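Local coordinates for uncharacterized protein DUF1185 (Bordetella bronchiseptica RB50, PDB 3BYQ) that is of unknown function but belongs to a family with a variant Bacillus chorismate mutase fold and possibly acts in amino-acid metabolism, at residues C35-N40 against P159-F164; I7-L12 against I151-A156. All blocks are in the same frame, centred on the assembly; numbering follows the deposited sequence.

Contact 1: residues C35-N40 against P159-F164; sequences CAVIRN and PREILF. With EDO (1,2-ethanediol), chain I.
In I38, chi1 of 77° sets CG1 between the backbone N and the carbonyl carbon, and an extended chi2 (167°) carries CD1 to the edge of the F164 ring, near its plane, 3.7 Å from CE2. I162, on the same face of the sheet, lays CG2 over one face of that ring toward the rim, and its CD1 packs 3.7 Å from CG of N40. On the other face of the sheet, V37 puts CG1 anti to its N (chi1 178°), 3.4 Å from OE1 of E161, which accepts from R158 N while OE2 is salt-bridged to R8; L163 CD2 meets C35 CB.

The backbones illustrate antiparallel pairing: A36 with F164 and I38 with I162 are hydrogen-bonded pairs, V37 with L163 and R39 with E161 non-hydrogen-bonded ones. The bond from I38 N to I162 O, 2.8 Å long, is nearly straight. Beyond the last pair, N40 N still reaches R160 O at 2.8 Å. One water accepts from N40 ND2 and donates to the carbonyls of P159 and E161, while N40 OD1 accepts from Y42 N.

Strand 29-39 is thus joined to strand 161-169. Helix 51-72 covers the I38, I162 and F164 face through F53, L57 and L60, with W98 stacked on F164 and H94 against N40 and I162; strand 7-17 flanks the other edge of 29-39.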
loop_
_atom_site.group_PDB
_atom_site.type_symbol
_atom_site.label_atom_id
_atom_site.label_comp_id
_atom_site.label_asym_id
_atom_site.label_seq_id
_atom_site.Cartn_x
_atom_site.Cartn_y
_atom_site.Cartn_z
ATOM N N CYS B 35 -7.389 -6.539 -19.048
ATOM C CA CYS B 35 -6.794 -7.562 -18.185
ATOM C C CYS B 35 -7.719 -8.760 -18.023
ATOM O O CYS B 35 -8.970 -8.631 -17.991
ATOM C CB CYS B 35 -6.584 -6.999 -16.786
ATOM S SG CYS B 35 -5.600 -5.431 -16.717
ATOM N N ALA B 36 -7.084 -9.918 -17.892
ATOM C CA ALA B 36 -7.767 -11.173 -17.595
ATOM C C ALA B 36 -7.016 -11.902 -16.478
ATOM O O ALA B 36 -5.773 -12.028 -16.525
ATOM C CB ALA B 36 -7.847 -12.083 -18.826
ATOM N N VAL B 37 -7.816 -12.407 -15.534
ATOM C CA VAL B 37 -7.344 -13.189 -14.399
ATOM C C VAL B 37 -7.685 -14.627 -14.695
ATOM O O VAL B 37 -8.840 -14.960 -14.896
ATOM C CB VAL B 37 -7.993 -12.760 -13.085
ATOM C CG1 VAL B 37 -7.507 -13.632 -11.950
ATOM C CG2 VAL B 37 -7.704 -11.277 -12.794
ATOM N N ILE B 38 -6.644 -15.448 -14.787
ATOM C CA ILE B 38 -6.786 -16.866 -15.099
ATOM C C ILE B 38 -6.147 -17.759 -14.050
ATOM O O ILE B 38 -5.331 -17.332 -13.287
ATOM C CB ILE B 38 -6.258 -17.227 -16.497
ATOM C CG1 ILE B 38 -4.718 -17.303 -16.560
ATOM C CG2 ILE B 38 -6.811 -16.246 -17.561
ATOM C CD1 ILE B 38 -4.156 -17.985 -17.862
ATOM N N ARG B 39 -6.617 -18.995 -13.979
ATOM C CA ARG B 39 -6.017 -19.970 -13.080
ATOM C C ARG B 39 -4.630 -20.284 -13.600
ATOM O O ARG B 39 -4.408 -20.374 -14.811
ATOM C CB ARG B 39 -6.857 -21.251 -13.044
ATOM C CG ARG B 39 -6.338 -22.277 -12.062
ATOM C CD ARG B 39 -7.301 -23.445 -11.927
ATOM N NE ARG B 39 -7.422 -24.180 -13.172
ATOM C CZ ARG B 39 -6.559 -25.103 -13.604
ATOM N NH1 ARG B 39 -5.468 -25.370 -12.914
ATOM N NH2 ARG B 39 -6.790 -25.721 -14.767
ATOM N N ASN B 40 -3.696 -20.461 -12.676
ATOM C CA ASN B 40 -2.353 -20.872 -13.030
ATOM C C ASN B 40 -2.256 -22.390 -12.967
ATOM O O ASN B 40 -2.234 -22.946 -11.879
ATOM C CB ASN B 40 -1.320 -20.282 -12.060
ATOM C CG ASN B 40 0.104 -20.567 -12.460
ATOM O OD1 ASN B 40 0.352 -21.367 -13.348
ATOM N ND2 ASN B 40 1.053 -19.892 -11.813
ATOM N N PRO B 159 -3.077 -16.410 -5.078
ATOM C CA PRO B 159 -1.842 -17.144 -5.148
ATOM C C PRO B 159 -1.649 -18.074 -6.342
ATOM O O PRO B 159 -0.530 -18.188 -6.862
ATOM C CB PRO B 159 -1.842 -17.908 -3.828
ATOM C CG PRO B 159 -2.500 -16.945 -2.862
ATOM C CD PRO B 159 -3.602 -16.315 -3.695
ATOM N N ARG B 160 -2.737 -18.691 -6.771
ATOM C CA ARG B 160 -2.721 -19.708 -7.826
ATOM C C ARG B 160 -3.330 -19.215 -9.141
ATOM O O ARG B 160 -3.847 -19.984 -9.934
ATOM C CB ARG B 160 -3.403 -20.982 -7.296
ATOM C CG ARG B 160 -2.685 -21.536 -6.066
ATOM C CD ARG B 160 -3.312 -22.771 -5.507
ATOM N NE ARG B 160 -4.451 -22.451 -4.669
ATOM C CZ ARG B 160 -4.352 -21.802 -3.517
ATOM N NH1 ARG B 160 -3.176 -21.350 -3.078
ATOM N NH2 ARG B 160 -5.444 -21.563 -2.830
ATOM N N GLU B 161 -3.236 -17.911 -9.333
ATOM C CA GLU B 161 -3.706 -17.229 -10.543
ATOM C C GLU B 161 -2.622 -16.416 -11.199
ATOM O O GLU B 161 -1.523 -16.225 -10.670
ATOM C CB GLU B 161 -4.862 -16.299 -10.230
ATOM C CG GLU B 161 -6.040 -16.982 -9.610
ATOM C CD GLU B 161 -7.191 -16.058 -9.376
ATOM O OE1 GLU B 161 -6.952 -14.925 -8.867
ATOM O OE2 GLU B 161 -8.352 -16.491 -9.616
ATOM N N ILE B 162 -2.954 -15.968 -12.398
ATOM C CA ILE B 162 -2.115 -15.031 -13.170
ATOM C C ILE B 162 -3.012 -13.989 -13.805
ATOM O O ILE B 162 -4.138 -14.312 -14.240
ATOM C CB ILE B 162 -1.312 -15.684 -14.327
ATOM C CG1 ILE B 162 -0.561 -16.945 -13.877
ATOM C CG2 ILE B 162 -0.324 -14.628 -14.962
ATOM C CD1 ILE B 162 -0.144 -17.914 -15.056
ATOM N N LEU B 163 -2.555 -12.737 -13.752
ATOM C CA LEU B 163 -3.235 -11.603 -14.398
ATOM C C LEU B 163 -2.399 -11.224 -15.605
ATOM O O LEU B 163 -1.189 -10.973 -15.498
ATOM C CB LEU B 163 -3.356 -10.426 -13.406
ATOM C CG LEU B 163 -4.162 -9.203 -13.891
ATOM C CD1 LEU B 163 -4.506 -8.318 -12.672
ATOM C CD2 LEU B 163 -3.376 -8.379 -14.896
ATOM N N PHE B 164 -3.015 -11.308 -16.779
ATOM C CA PHE B 164 -2.386 -10.914 -18.041
ATOM C C PHE B 164 -3.081 -9.680 -18.571
ATOM O O PHE B 164 -4.293 -9.590 -18.528
ATOM C CB PHE B 164 -2.492 -12.040 -19.071
ATOM C CG PHE B 164 -1.636 -13.263 -18.757
ATOM C CD1 PHE B 164 -0.251 -13.154 -18.750
ATOM C CD2 PHE B 164 -2.197 -14.506 -18.566
ATOM C CE1 PHE B 164 0.555 -14.247 -18.509
ATOM C CE2 PHE B 164 -1.389 -15.629 -18.323
ATOM C CZ PHE B 164 -0.005 -15.480 -18.292
HETATM C C1 EDO I . -1.752 -19.120 -0.145
HETATM O O1 EDO I . -3.092 -19.643 -0.094
HETATM C C2 EDO I . -0.839 -20.014 0.679
HETATM O O2 EDO I . -1.333 -20.026 2.021
HETATM O O HOH W 1 0.043 -18.284 -9.598
#

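Contact 2: residues I7-L12 against I151-A156; sequences IRKRTL and IGIQDA. With EDO (1,2-ethanediol), chain F.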
loop_
_atom_site.group_PDB
_atom_site.type_symbol
_atom_site.label_atom_id
_atom_site.label_comp_id
_atom_site.label_asym_id
_atom_site.label_seq_id
_atom_site.Cartn_x
_atom_site.Cartn_y
_atom_site.Cartn_z
ATOM N N ILE B 7 -10.755 -18.304 -17.346
ATOM C CA ILE B 7 -10.876 -16.889 -16.908
ATOM C C ILE B 7 -11.886 -16.705 -15.760
ATOM O O ILE B 7 -13.064 -17.073 -15.876
ATOM C CB ILE B 7 -11.303 -15.987 -18.099
ATOM C CG1 ILE B 7 -10.361 -16.149 -19.293
ATOM C CG2 ILE B 7 -11.386 -14.485 -17.677
ATOM C CD1 ILE B 7 -10.856 -15.464 -20.551
ATOM N N ARG B 8 -11.425 -16.096 -14.672
ATOM C CA ARG B 8 -12.268 -15.791 -13.535
ATOM C C ARG B 8 -12.955 -14.440 -13.732
ATOM O O ARG B 8 -14.144 -14.275 -13.534
ATOM C CB ARG B 8 -11.448 -15.786 -12.238
ATOM C CG ARG B 8 -12.325 -15.454 -11.054
ATOM C CD ARG B 8 -11.703 -15.736 -9.709
ATOM N NE ARG B 8 -10.504 -14.976 -9.412
ATOM C CZ ARG B 8 -10.470 -13.813 -8.777
ATOM N NH1 ARG B 8 -11.572 -13.208 -8.436
ATOM N NH2 ARG B 8 -9.303 -13.232 -8.540
ATOM N N LYS B 9 -12.133 -13.465 -14.089
ATOM C CA LYS B 9 -12.612 -12.096 -14.302
ATOM C C LYS B 9 -11.725 -11.331 -15.221
ATOM O O LYS B 9 -10.596 -11.720 -15.481
ATOM C CB LYS B 9 -12.787 -11.358 -12.964
ATOM C CG LYS B 9 -11.537 -11.112 -12.232
ATOM C CD LYS B 9 -11.819 -10.625 -10.811
ATOM C CE LYS B 9 -12.425 -9.262 -10.741
ATOM N NZ LYS B 9 -12.784 -8.959 -9.277
ATOM N N ARG B 10 -12.278 -10.240 -15.715
ATOM C CA ARG B 10 -11.597 -9.355 -16.652
ATOM C C ARG B 10 -11.893 -7.919 -16.272
ATOM O O ARG B 10 -12.909 -7.627 -15.643
ATOM C CB ARG B 10 -12.129 -9.605 -18.064
ATOM C CG ARG B 10 -11.692 -10.902 -18.713
ATOM C CD ARG B 10 -12.436 -11.154 -19.986
ATOM N NE ARG B 10 -12.085 -10.196 -21.035
ATOM C CZ ARG B 10 -12.634 -10.136 -22.234
ATOM N NH1 ARG B 10 -13.505 -11.045 -22.615
ATOM N NH2 ARG B 10 -12.258 -9.179 -23.074
ATOM N N THR B 11 -10.961 -7.037 -16.579
ATOM C CA THR B 11 -11.210 -5.615 -16.432
ATOM C C THR B 11 -10.768 -4.889 -17.677
ATOM O O THR B 11 -9.814 -5.290 -18.362
ATOM C CB THR B 11 -10.559 -4.972 -15.188
ATOM O OG1 THR B 11 -9.127 -5.005 -15.329
ATOM C CG2 THR B 11 -11.022 -5.696 -13.917
ATOM N N LEU B 12 -11.539 -3.875 -18.010
ATOM C CA LEU B 12 -11.199 -2.963 -19.090
ATOM C C LEU B 12 -11.127 -1.597 -18.443
ATOM O O LEU B 12 -12.048 -1.233 -17.749
ATOM C CB LEU B 12 -12.285 -2.980 -20.148
ATOM C CG LEU B 12 -12.142 -2.006 -21.325
ATOM C CD1 LEU B 12 -10.918 -2.364 -22.119
ATOM C CD2 LEU B 12 -13.374 -2.074 -22.204
ATOM N N ILE B 151 -1.947 -0.561 -13.761
ATOM C CA ILE B 151 -2.933 -1.633 -13.818
ATOM C C ILE B 151 -2.966 -2.377 -12.488
ATOM O O ILE B 151 -2.036 -2.273 -11.660
ATOM C CB ILE B 151 -2.650 -2.658 -14.963
ATOM C CG1 ILE B 151 -1.367 -3.467 -14.707
ATOM C CG2 ILE B 151 -2.605 -1.930 -16.326
ATOM C CD1 ILE B 151 -1.180 -4.698 -15.643
ATOM N N GLY B 152 -4.005 -3.179 -12.332
ATOM C CA GLY B 152 -4.172 -4.004 -11.146
ATOM C C GLY B 152 -5.621 -4.301 -10.900
ATOM O O GLY B 152 -6.501 -3.584 -11.385
ATOM N N ILE B 153 -5.857 -5.405 -10.218
ATOM C CA ILE B 153 -7.219 -5.810 -9.829
ATOM C C ILE B 153 -7.118 -6.081 -8.338
ATOM O O ILE B 153 -6.237 -6.801 -7.867
ATOM C CB ILE B 153 -7.736 -7.024 -10.638
ATOM C CG1 ILE B 153 -7.873 -6.608 -12.107
ATOM C CG2 ILE B 153 -9.116 -7.544 -10.118
ATOM C CD1 ILE B 153 -8.321 -7.732 -13.044
ATOM N N GLN B 154 -8.092 -5.555 -7.611
ATOM C CA GLN B 154 -8.040 -5.600 -6.167
ATOM C C GLN B 154 -7.841 -6.970 -5.529
ATOM O O GLN B 154 -7.079 -7.114 -4.558
ATOM C CB GLN B 154 -9.252 -4.895 -5.576
ATOM C CG GLN B 154 -9.264 -4.870 -4.060
ATOM C CD GLN B 154 -9.913 -6.119 -3.461
ATOM O OE1 GLN B 154 -10.884 -6.637 -4.003
ATOM N NE2 GLN B 154 -9.386 -6.586 -2.335
ATOM N N ASP B 155 -8.536 -7.950 -6.084
ATOM C CA ASP B 155 -8.538 -9.295 -5.546
ATOM C C ASP B 155 -7.806 -10.280 -6.455
ATOM O O ASP B 155 -8.105 -11.470 -6.436
ATOM C CB ASP B 155 -9.981 -9.754 -5.288
ATOM C CG ASP B 155 -10.740 -10.040 -6.571
ATOM O OD1 ASP B 155 -10.493 -9.331 -7.560
ATOM O OD2 ASP B 155 -11.522 -11.017 -6.603
ATOM N N ALA B 156 -6.865 -9.793 -7.214
ATOM C CA ALA B 156 -6.116 -10.652 -8.118
ATOM C C ALA B 156 -4.704 -10.152 -8.321
ATOM O O ALA B 156 -4.428 -8.980 -8.079
ATOM C CB ALA B 156 -6.791 -10.687 -9.498
HETATM C C1 EDO F . -10.679 -4.259 -10.209
HETATM O O1 EDO F . -10.220 -4.046 -8.861
HETATM C C2 EDO F . -11.713 -3.210 -10.565
HETATM O O2 EDO F . -11.211 -1.908 -10.218
HETATM O O HOH W 2 -8.435 -3.158 -13.152
#
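R8 opens the contact by reaching tip to tip toward D155, gripping it end-on with two nitrogens. NH1 donates to OD2 at 2.9 Å, a salt bridge in which the carboxylate oxygen lies near the guanidinium plane yet is itself met from above the carboxylate plane, the two groups being turned 86° apart. NH2 bonds to the main-chain D155 O at 3.0 Å, a more bent bond (137° at the hydrogen) with the donor well above the carbonyl plane, and also touches A156 CB.

K9 follows; its chain bends at chi3 (-68°), which turns CE, and its ammonium meets the other carboxylate oxygen: NZ lies 2.9 Å from D155 OD1, on the syn side but out of the carboxylate plane. On the way, CE passes I153 CG2 at 3.8 Å.

T11 faces I153 tip to tip. Its CG2 is pressed to 3.5 Å from I153 CD1, tighter than usual for two carbons, while OG1 shares a water with G152 O. A type I turn from I153 to A156, closed by A156 N on I153 O, presents both I153 and D155 to the strand. At Q154 N, the turn binds an ethanediol, probably from the crystallisation liquor.

Two cations thus share one buried carboxylate, with R158 a third partner at OD2. E161 pairs with R8 NE, and E15 of the fourth subunit with K9 NZ, so each of the two cations has a second acidic partner. Such surroundings would be expected to favour ionised D155, consistent with a buried salt-bridge network that ties the loop to a strand that pairs, antiparallel, with one of the fourth subunit, so that the sheet runs on across the interface.

From the N terminus the chain first lays down strand 7-17, holding one half of contact 2, then strand 29-39, holding one half of contact 1. Only after the helices and the middle strands does segment 151-156, at the end of strand 147-151 and in the loop after it, return to the first strand and close contact 2; strand 161-169 then closes contact 1 against the second. The two closures therefore cross rather than nest. Their centres lie about 8 Å apart, and V37 CG2 packs on A156 CB between them. Contact 1 pairs strands 29-39 and 161-169, contact 2 fastens the loop to strand 7-17, and so three strands of one sheet and the loop are held together.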